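Local coordinates for protein arginyl-trna synthetase (Thermus thermophilus, PDB 1IQ0) that probably catalyses the ATP-dependent attachment of L-arginine to tRNA(Arg), acting as a monomeric class I aminoacyl-tRNA synthetase, at residues 155-160 with 202-207; 211-216 with 239-244. All blocks are in the same frame, centred on the assembly; numbering follows the deposited sequence.

Interaction 1 (155-160 with 202-207)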
ATOM      1  N   GLN A 155       3.626   8.046  25.849  1.00 22.56           N
ATOM      2  CA  GLN A 155       3.355   9.236  25.046  1.00 24.81           C
ATOM      3  C   GLN A 155       1.957   9.781  25.318  1.00 22.54           C
ATOM      4  O   GLN A 155       1.769  10.997  25.401  1.00 20.63           O
ATOM      5  CB  GLN A 155       3.539   8.940  23.555  1.00 29.34           C
ATOM      6  CG  GLN A 155       4.983   8.629  23.185  1.00 33.76           C
ATOM      7  CD  GLN A 155       5.959   9.659  23.743  1.00 39.74           C
ATOM      8  OE1 GLN A 155       5.915  10.838  23.383  1.00 42.29           O
ATOM      9  NE2 GLN A 155       6.843   9.214  24.636  1.00 40.82           N
ATOM     10  N   ALA A 156       0.984   8.889  25.467  1.00 19.51           N
ATOM     11  CA  ALA A 156      -0.383   9.309  25.760  1.00 19.38           C
ATOM     12  C   ALA A 156      -0.448   9.823  27.201  1.00 22.14           C
ATOM     13  O   ALA A 156      -1.196  10.751  27.514  1.00 22.78           O
ATOM     14  CB  ALA A 156      -1.345   8.143  25.583  1.00 11.31           C
ATOM     15  N   ALA A 157       0.330   9.211  28.084  1.00 21.17           N
ATOM     16  CA  ALA A 157       0.337   9.644  29.475  1.00 20.81           C
ATOM     17  C   ALA A 157       0.890  11.063  29.565  1.00 19.86           C
ATOM     18  O   ALA A 157       0.374  11.890  30.308  1.00 18.45           O
ATOM     19  CB  ALA A 157       1.189   8.695  30.329  1.00  9.17           C
ATOM     20  N   GLU A 158       1.935  11.350  28.797  1.00 20.91           N
ATOM     21  CA  GLU A 158       2.525  12.679  28.848  1.00 20.46           C
ATOM     22  C   GLU A 158       1.575  13.774  28.415  1.00 22.14           C
ATOM     23  O   GLU A 158       1.544  14.832  29.038  1.00 21.83           O
ATOM     24  CB  GLU A 158       3.799  12.750  28.012  1.00 22.51           C
ATOM     25  CG  GLU A 158       4.899  11.857  28.521  1.00 25.91           C
ATOM     26  CD  GLU A 158       6.247  12.189  27.918  1.00 31.28           C
ATOM     27  OE1 GLU A 158       6.322  12.424  26.693  1.00 33.69           O
ATOM     28  OE2 GLU A 158       7.237  12.206  28.671  1.00 33.02           O
ATOM     29  N   THR A 159       0.787  13.540  27.366  1.00 17.63           N
ATOM     30  CA  THR A 159      -0.114  14.599  26.936  1.00 21.65           C
ATOM     31  C   THR A 159      -1.262  14.764  27.918  1.00 19.52           C
ATOM     32  O   THR A 159      -1.644  15.889  28.229  1.00 21.50           O
ATOM     33  CB  THR A 159      -0.685  14.371  25.511  1.00 31.14           C
ATOM     34  OG1 THR A 159      -1.657  13.324  25.535  1.00 35.29           O
ATOM     35  CG2 THR A 159       0.418  14.004  24.560  1.00 21.60           C
ATOM     36  N   LEU A 160      -1.812  13.657  28.410  1.00 28.66           N
ATOM     37  CA  LEU A 160      -2.909  13.750  29.371  1.00 27.61           C
ATOM     38  C   LEU A 160      -2.425  14.450  30.645  1.00 25.07           C
ATOM     39  O   LEU A 160      -3.164  15.210  31.262  1.00 26.26           O
ATOM     40  CB  LEU A 160      -3.462  12.361  29.701  1.00 22.32           C
ATOM     41  CG  LEU A 160      -4.125  11.653  28.513  1.00 21.82           C
ATOM     42  CD1 LEU A 160      -4.742  10.322  28.960  1.00 22.14           C
ATOM     43  CD2 LEU A 160      -5.195  12.562  27.932  1.00 21.57           C
ATOM     44  N   GLU A 202       2.539   8.728  37.639  1.00 26.26           N
ATOM     45  CA  GLU A 202       1.253   8.536  38.304  1.00 26.17           C
ATOM     46  C   GLU A 202       0.120   8.457  37.290  1.00 23.69           C
ATOM     47  O   GLU A 202      -0.811   7.672  37.457  1.00 22.94           O
ATOM     48  CB  GLU A 202       0.975   9.672  39.301  1.00 32.68           C
ATOM     49  CG  GLU A 202       1.711   9.532  40.621  1.00 39.66           C
ATOM     50  CD  GLU A 202       1.378  10.643  41.600  1.00 48.45           C
ATOM     51  OE1 GLU A 202       0.175  10.885  41.843  1.00 54.08           O
ATOM     52  OE2 GLU A 202       2.320  11.272  42.130  1.00 51.93           O
ATOM     53  N   VAL A 203       0.180   9.286  36.251  1.00 26.80           N
ATOM     54  CA  VAL A 203      -0.854   9.246  35.225  1.00 25.28           C
ATOM     55  C   VAL A 203      -0.666   7.981  34.391  1.00 23.12           C
ATOM     56  O   VAL A 203      -1.638   7.348  33.982  1.00 24.49           O
ATOM     57  CB  VAL A 203      -0.793  10.481  34.299  1.00 22.42           C
ATOM     58  CG1 VAL A 203      -1.750  10.296  33.126  1.00 22.10           C
ATOM     59  CG2 VAL A 203      -1.171  11.744  35.091  1.00 18.27           C
ATOM     60  N   LEU A 204       0.590   7.602  34.167  1.00 21.10           N
ATOM     61  CA  LEU A 204       0.895   6.414  33.378  1.00 22.55           C
ATOM     62  C   LEU A 204       0.275   5.188  34.049  1.00 20.03           C
ATOM     63  O   LEU A 204      -0.265   4.309  33.379  1.00 21.04           O
ATOM     64  CB  LEU A 204       2.411   6.213  33.266  1.00 20.62           C
ATOM     65  CG  LEU A 204       3.000   5.670  31.954  1.00 21.88           C
ATOM     66  CD1 LEU A 204       4.335   4.979  32.259  1.00 14.68           C
ATOM     67  CD2 LEU A 204       2.038   4.706  31.266  1.00 18.89           C
ATOM     68  N   HIS A 205       0.372   5.132  35.376  1.00 21.51           N
ATOM     69  CA  HIS A 205      -0.184   4.023  36.145  1.00 18.96           C
ATOM     70  C   HIS A 205      -1.706   3.964  35.951  1.00 18.18           C
ATOM     71  O   HIS A 205      -2.270   2.897  35.716  1.00 20.14           O
ATOM     72  CB  HIS A 205       0.150   4.195  37.633  1.00 19.27           C
ATOM     73  CG  HIS A 205      -0.366   3.091  38.505  1.00 24.58           C
ATOM     74  ND1 HIS A 205      -1.359   3.285  39.444  1.00 24.83           N
ATOM     75  CD2 HIS A 205      -0.019   1.785  38.589  1.00 20.61           C
ATOM     76  CE1 HIS A 205      -1.597   2.144  40.069  1.00 23.48           C
ATOM     77  NE2 HIS A 205      -0.798   1.219  39.569  1.00 24.84           N
ATOM     78  N   ALA A 206      -2.369   5.112  36.049  1.00 20.89           N
ATOM     79  CA  ALA A 206      -3.814   5.149  35.866  1.00 19.45           C
ATOM     80  C   ALA A 206      -4.159   4.806  34.416  1.00 20.86           C
ATOM     81  O   ALA A 206      -5.156   4.136  34.142  1.00 21.73           O
ATOM     82  CB  ALA A 206      -4.364   6.535  36.231  1.00 18.06           C
ATOM     83  N   LEU A 207      -3.328   5.266  33.489  1.00 20.40           N
ATOM     84  CA  LEU A 207      -3.553   4.992  32.080  1.00 20.33           C
ATOM     85  C   LEU A 207      -3.448   3.483  31.863  1.00 17.74           C
ATOM     86  O   LEU A 207      -4.312   2.878  31.219  1.00 18.98           O
ATOM     87  CB  LEU A 207      -2.510   5.716  31.224  1.00 19.39           C
ATOM     88  CG  LEU A 207      -2.744   5.666  29.713  1.00 18.23           C
ATOM     89  CD1 LEU A 207      -3.951   6.532  29.351  1.00 14.28           C
ATOM     90  CD2 LEU A 207      -1.496   6.176  28.989  1.00 15.90           C
TER

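Interaction 2 (211-216 with 239-244)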
ATOM      1  N   GLU A 211      -8.015   3.385  33.001  1.00 20.94           N
ATOM      2  CA  GLU A 211      -8.920   4.380  33.559  1.00 24.16           C
ATOM      3  C   GLU A 211      -9.002   5.720  32.819  1.00 24.79           C
ATOM      4  O   GLU A 211      -9.757   6.606  33.227  1.00 24.17           O
ATOM      5  CB  GLU A 211      -8.576   4.596  35.042  1.00 19.33           C
ATOM      6  CG  GLU A 211      -9.051   3.444  35.934  1.00 21.31           C
ATOM      7  CD  GLU A 211      -8.381   3.412  37.298  1.00 23.38           C
ATOM      8  OE1 GLU A 211      -8.009   4.484  37.819  1.00 25.50           O
ATOM      9  OE2 GLU A 211      -8.238   2.306  37.863  1.00 20.75           O
ATOM     10  N   LEU A 212      -8.243   5.865  31.735  1.00 22.80           N
ATOM     11  CA  LEU A 212      -8.267   7.097  30.950  1.00 20.33           C
ATOM     12  C   LEU A 212      -8.570   6.830  29.479  1.00 19.01           C
ATOM     13  O   LEU A 212      -8.177   7.614  28.613  1.00 19.92           O
ATOM     14  CB  LEU A 212      -6.920   7.838  31.036  1.00 24.13           C
ATOM     15  CG  LEU A 212      -6.461   8.560  32.310  1.00 27.85           C
ATOM     16  CD1 LEU A 212      -7.583   9.452  32.845  1.00 28.60           C
ATOM     17  CD2 LEU A 212      -6.054   7.554  33.343  1.00 26.13           C
ATOM     18  N   ARG A 213      -9.259   5.737  29.175  1.00 18.26           N
ATOM     19  CA  ARG A 213      -9.531   5.448  27.779  1.00 19.64           C
ATOM     20  C   ARG A 213     -10.344   6.533  27.066  1.00 22.68           C
ATOM     21  O   ARG A 213     -10.023   6.905  25.932  1.00 21.82           O
ATOM     22  CB  ARG A 213     -10.240   4.102  27.596  1.00 21.36           C
ATOM     23  CG  ARG A 213     -10.285   3.747  26.107  1.00 29.63           C
ATOM     24  CD  ARG A 213     -11.352   2.753  25.700  1.00 31.28           C
ATOM     25  NE  ARG A 213     -10.900   1.379  25.814  1.00 36.10           N
ATOM     26  CZ  ARG A 213     -11.118   0.439  24.899  1.00 32.37           C
ATOM     27  NH1 ARG A 213     -11.780   0.717  23.784  1.00 26.81           N
ATOM     28  NH2 ARG A 213     -10.674  -0.788  25.107  1.00 31.85           N
ATOM     29  N   GLU A 214     -11.390   7.036  27.714  1.00 24.84           N
ATOM     30  CA  GLU A 214     -12.218   8.068  27.090  1.00 23.39           C
ATOM     31  C   GLU A 214     -11.391   9.291  26.738  1.00 22.19           C
ATOM     32  O   GLU A 214     -11.551   9.864  25.658  1.00 25.61           O
ATOM     33  CB  GLU A 214     -13.379   8.465  28.005  1.00 38.89           C
ATOM     34  CG  GLU A 214     -14.280   7.299  28.367  1.00 45.85           C
ATOM     35  CD  GLU A 214     -14.616   6.444  27.162  1.00 58.12           C
ATOM     36  OE1 GLU A 214     -15.225   6.975  26.208  1.00 64.22           O
ATOM     37  OE2 GLU A 214     -14.263   5.243  27.163  1.00 63.75           O
ATOM     38  N   GLU A 215     -10.502   9.689  27.644  1.00 21.39           N
ATOM     39  CA  GLU A 215      -9.647  10.838  27.385  1.00 21.07           C
ATOM     40  C   GLU A 215      -8.778  10.595  26.145  1.00 25.30           C
ATOM     41  O   GLU A 215      -8.555  11.506  25.352  1.00 23.80           O
ATOM     42  CB  GLU A 215      -8.755  11.132  28.599  1.00 23.78           C
ATOM     43  CG  GLU A 215      -9.487  11.817  29.756  1.00 30.24           C
ATOM     44  CD  GLU A 215     -10.258  10.854  30.651  1.00 36.62           C
ATOM     45  OE1 GLU A 215     -10.442   9.674  30.278  1.00 35.17           O
ATOM     46  OE2 GLU A 215     -10.692  11.285  31.740  1.00 41.37           O
ATOM     47  N   VAL A 216      -8.288   9.366  25.988  1.00 21.19           N
ATOM     48  CA  VAL A 216      -7.460   9.016  24.841  1.00 20.59           C
ATOM     49  C   VAL A 216      -8.323   8.993  23.583  1.00 19.97           C
ATOM     50  O   VAL A 216      -7.923   9.490  22.528  1.00 19.05           O
ATOM     51  CB  VAL A 216      -6.811   7.617  25.019  1.00 23.31           C
ATOM     52  CG1 VAL A 216      -6.181   7.158  23.698  1.00 22.98           C
ATOM     53  CG2 VAL A 216      -5.751   7.663  26.120  1.00 18.36           C
ATOM     54  N   TRP A 239      -7.100  -1.964  20.739  1.00 20.47           N
ATOM     55  CA  TRP A 239      -6.523  -1.165  21.813  1.00 17.81           C
ATOM     56  C   TRP A 239      -5.602  -1.977  22.726  1.00 16.00           C
ATOM     57  O   TRP A 239      -5.917  -3.104  23.118  1.00 17.36           O
ATOM     58  CB  TRP A 239      -7.652  -0.524  22.650  1.00 14.57           C
ATOM     59  CG  TRP A 239      -8.553   0.410  21.859  1.00 18.93           C
ATOM     60  CD1 TRP A 239      -9.315   0.086  20.772  1.00 18.05           C
ATOM     61  CD2 TRP A 239      -8.745   1.817  22.072  1.00 19.77           C
ATOM     62  NE1 TRP A 239      -9.962   1.197  20.294  1.00 16.24           N
ATOM     63  CE2 TRP A 239      -9.631   2.275  21.070  1.00 19.86           C
ATOM     64  CE3 TRP A 239      -8.252   2.737  23.009  1.00 19.90           C
ATOM     65  CZ2 TRP A 239     -10.038   3.616  20.974  1.00 19.68           C
ATOM     66  CZ3 TRP A 239      -8.656   4.073  22.918  1.00 20.19           C
ATOM     67  CH2 TRP A 239      -9.539   4.498  21.905  1.00 19.23           C
ATOM     68  N   GLU A 240      -4.458  -1.392  23.071  1.00 15.09           N
ATOM     69  CA  GLU A 240      -3.506  -2.042  23.956  1.00 19.12           C
ATOM     70  C   GLU A 240      -4.176  -2.492  25.263  1.00 24.68           C
ATOM     71  O   GLU A 240      -3.932  -3.606  25.737  1.00 24.21           O
ATOM     72  CB  GLU A 240      -2.343  -1.087  24.257  1.00 14.97           C
ATOM     73  CG  GLU A 240      -1.294  -1.644  25.220  1.00 16.68           C
ATOM     74  CD  GLU A 240      -0.639  -2.920  24.710  1.00 23.56           C
ATOM     75  OE1 GLU A 240      -0.426  -3.047  23.488  1.00 23.31           O
ATOM     76  OE2 GLU A 240      -0.318  -3.792  25.533  1.00 19.09           O
ATOM     77  N   SER A 241      -5.015  -1.640  25.854  1.00 17.38           N
ATOM     78  CA  SER A 241      -5.691  -2.018  27.100  1.00 16.29           C
ATOM     79  C   SER A 241      -6.573  -3.256  26.926  1.00 17.07           C
ATOM     80  O   SER A 241      -6.740  -4.035  27.866  1.00 16.84           O
ATOM     81  CB  SER A 241      -6.516  -0.850  27.667  1.00 18.57           C
ATOM     82  OG  SER A 241      -7.472  -0.372  26.746  1.00 20.45           O
ATOM     83  N   ASP A 242      -7.147  -3.441  25.739  1.00 19.99           N
ATOM     84  CA  ASP A 242      -7.963  -4.635  25.487  1.00 21.49           C
ATOM     85  C   ASP A 242      -7.035  -5.839  25.298  1.00 22.74           C
ATOM     86  O   ASP A 242      -7.379  -6.962  25.664  1.00 22.00           O
ATOM     87  CB  ASP A 242      -8.839  -4.450  24.247  1.00 13.59           C
ATOM     88  CG  ASP A 242      -9.971  -3.465  24.483  1.00 17.05           C
ATOM     89  OD1 ASP A 242     -10.290  -2.676  23.565  1.00 17.02           O
ATOM     90  OD2 ASP A 242     -10.543  -3.486  25.589  1.00 16.29           O
ATOM     91  N   ILE A 243      -5.856  -5.602  24.726  1.00 18.71           N
ATOM     92  CA  ILE A 243      -4.886  -6.678  24.530  1.00 19.32           C
ATOM     93  C   ILE A 243      -4.444  -7.196  25.908  1.00 20.51           C
ATOM     94  O   ILE A 243      -4.228  -8.393  26.095  1.00 20.03           O
ATOM     95  CB  ILE A 243      -3.649  -6.185  23.725  1.00 17.15           C
ATOM     96  CG1 ILE A 243      -4.005  -6.091  22.237  1.00 14.32           C
ATOM     97  CG2 ILE A 243      -2.459  -7.116  23.951  1.00 15.77           C
ATOM     98  CD1 ILE A 243      -2.842  -5.632  21.328  1.00 13.43           C
ATOM     99  N   VAL A 244      -4.319  -6.286  26.870  1.00 15.63           N
ATOM    100  CA  VAL A 244      -3.927  -6.656  28.228  1.00 16.13           C
ATOM    101  C   VAL A 244      -5.041  -7.476  28.893  1.00 16.20           C
ATOM    102  O   VAL A 244      -4.779  -8.528  29.480  1.00 18.92           O
ATOM    103  CB  VAL A 244      -3.618  -5.389  29.087  1.00 23.04           C
ATOM    104  CG1 VAL A 244      -3.457  -5.769  30.577  1.00 20.41           C
ATOM    105  CG2 VAL A 244      -2.334  -4.723  28.581  1.00 23.26           C
TER
HETATM  106  O   HOH W   1      -9.842  -0.766  27.858  1.00 32.02           O

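Interaction 1 (155-160 with 202-207)
Ala157 meets Leu204 where two helices of the class I catalytic domain, 154-165 and 197-208, pack against each other, and the pair illustrates how a small residue lets helices come close. The short axes approach to 8.7 Å and their N-to-C directions lie 120° apart. Ala157 CB sits on the backbone of the second helix, 3.8 Å from Leu204 CA, while CG of the same leucine lies at a similar distance alongside. Leu207 supplies the main reach in the other direction. Its CG is anti to the backbone N (chi1 -172°), and its two methyls divide the work beyond it. CD2 settles on the first helix 3.7 Å from Ala157 N, with the CB atoms of Ala156 and Ala157 both close by. CD1 instead meets Leu160 CD1 at 3.9 Å, and these two leucine side chains cross at about a right angle. One turn before Leu207 on helix 197-208, Val203 brings CG1 to 3.9 Å from Ala157 O. No hydrogen bond joins the segments; the contact is apolar and largely buried. Val216 of helix 213-229 touches both Leu160 and Leu207, so a third helix adjoins this junction. Within 155-160, Ala156 O accepts twice from the same face of its carbonyl plane: Leu160 N makes the helical bond, and Thr159 OG1 adds a second at 3.3 Å.

Interaction 2 (211-216 with 239-244)
Ser241 OG is gripped by a water and by Asp151 OD1, and through the water it is tied to Arg213 across the contact. The water donates to Ser241 OG at 2.6 Å and accepts from Arg213 NH2 at 2.9 Å, lying in the plane of the guanidinium at its edge. The serine hydroxyl reaches this place by standing between its own backbone N and carbonyl carbon. Also at the guanidinium edge, Arg213 NH2 forms a salt bridge with Asp242 OD1; the modelled 2.5 Å is very short and NH2 is crowded in the model, so its exact place and the length are doubtful. The carboxylate is turned 56° from the guanidinium plane. Both its oxygens have further partners, Ser335 for OD1 and Arg245 for OD2, so Asp242 is shared between two arginines. These groups gather at a strand-to-helix junction of the Rossmann-type catalytic domain: Trp239 ends strand 236-239, in the parallel part of the central sheet, and is the N-cap of helix 240-245, while Arg213 comes from the first turn of helix 213-229. The indole provides a platform for the arginine. The chain bends at chi3 (-88°), which sets NE, and the guanidinium beyond it lies flat on the ring, with planes 10° apart and centres 4.2 Å apart, a stacked cation-pi contact. Arg213 NH1 stands over the ring face, offset toward the rim, 3.7 Å from Trp239 CD2. The aliphatic part of the arginine extends the cover toward the six-membered ring, where Arg213 CG comes within 3.6 Å of Trp239 CZ3. That same carbon, Trp239 CZ3, receives Val216 CG1 at 4.0 Å, the valine and the indole running past one another in opposing senses.

Overall arrangement
Two neighbouring contacts show how chemistry can change within one domain. Both are mainly buried and their centres lie about 11 Å apart, in series along the chain. Interaction 1 joins two helices, 154-165 and 197-208, by aliphatic side chains packed together and on backbone. Interaction 2 ties the start of helix 213-229 to the end of a strand of the central sheet and the helix after it, and there charge, an aromatic face and a water do the work. The short connection between helices 197-208 and 213-229 couples them: Ala206 O probably accepts a hydrogen bond from Glu211 N, Leu212 packs on Ala206 and Leu207, and Val216 takes part in both surroundings, turning CG2 toward Leu207 CD1.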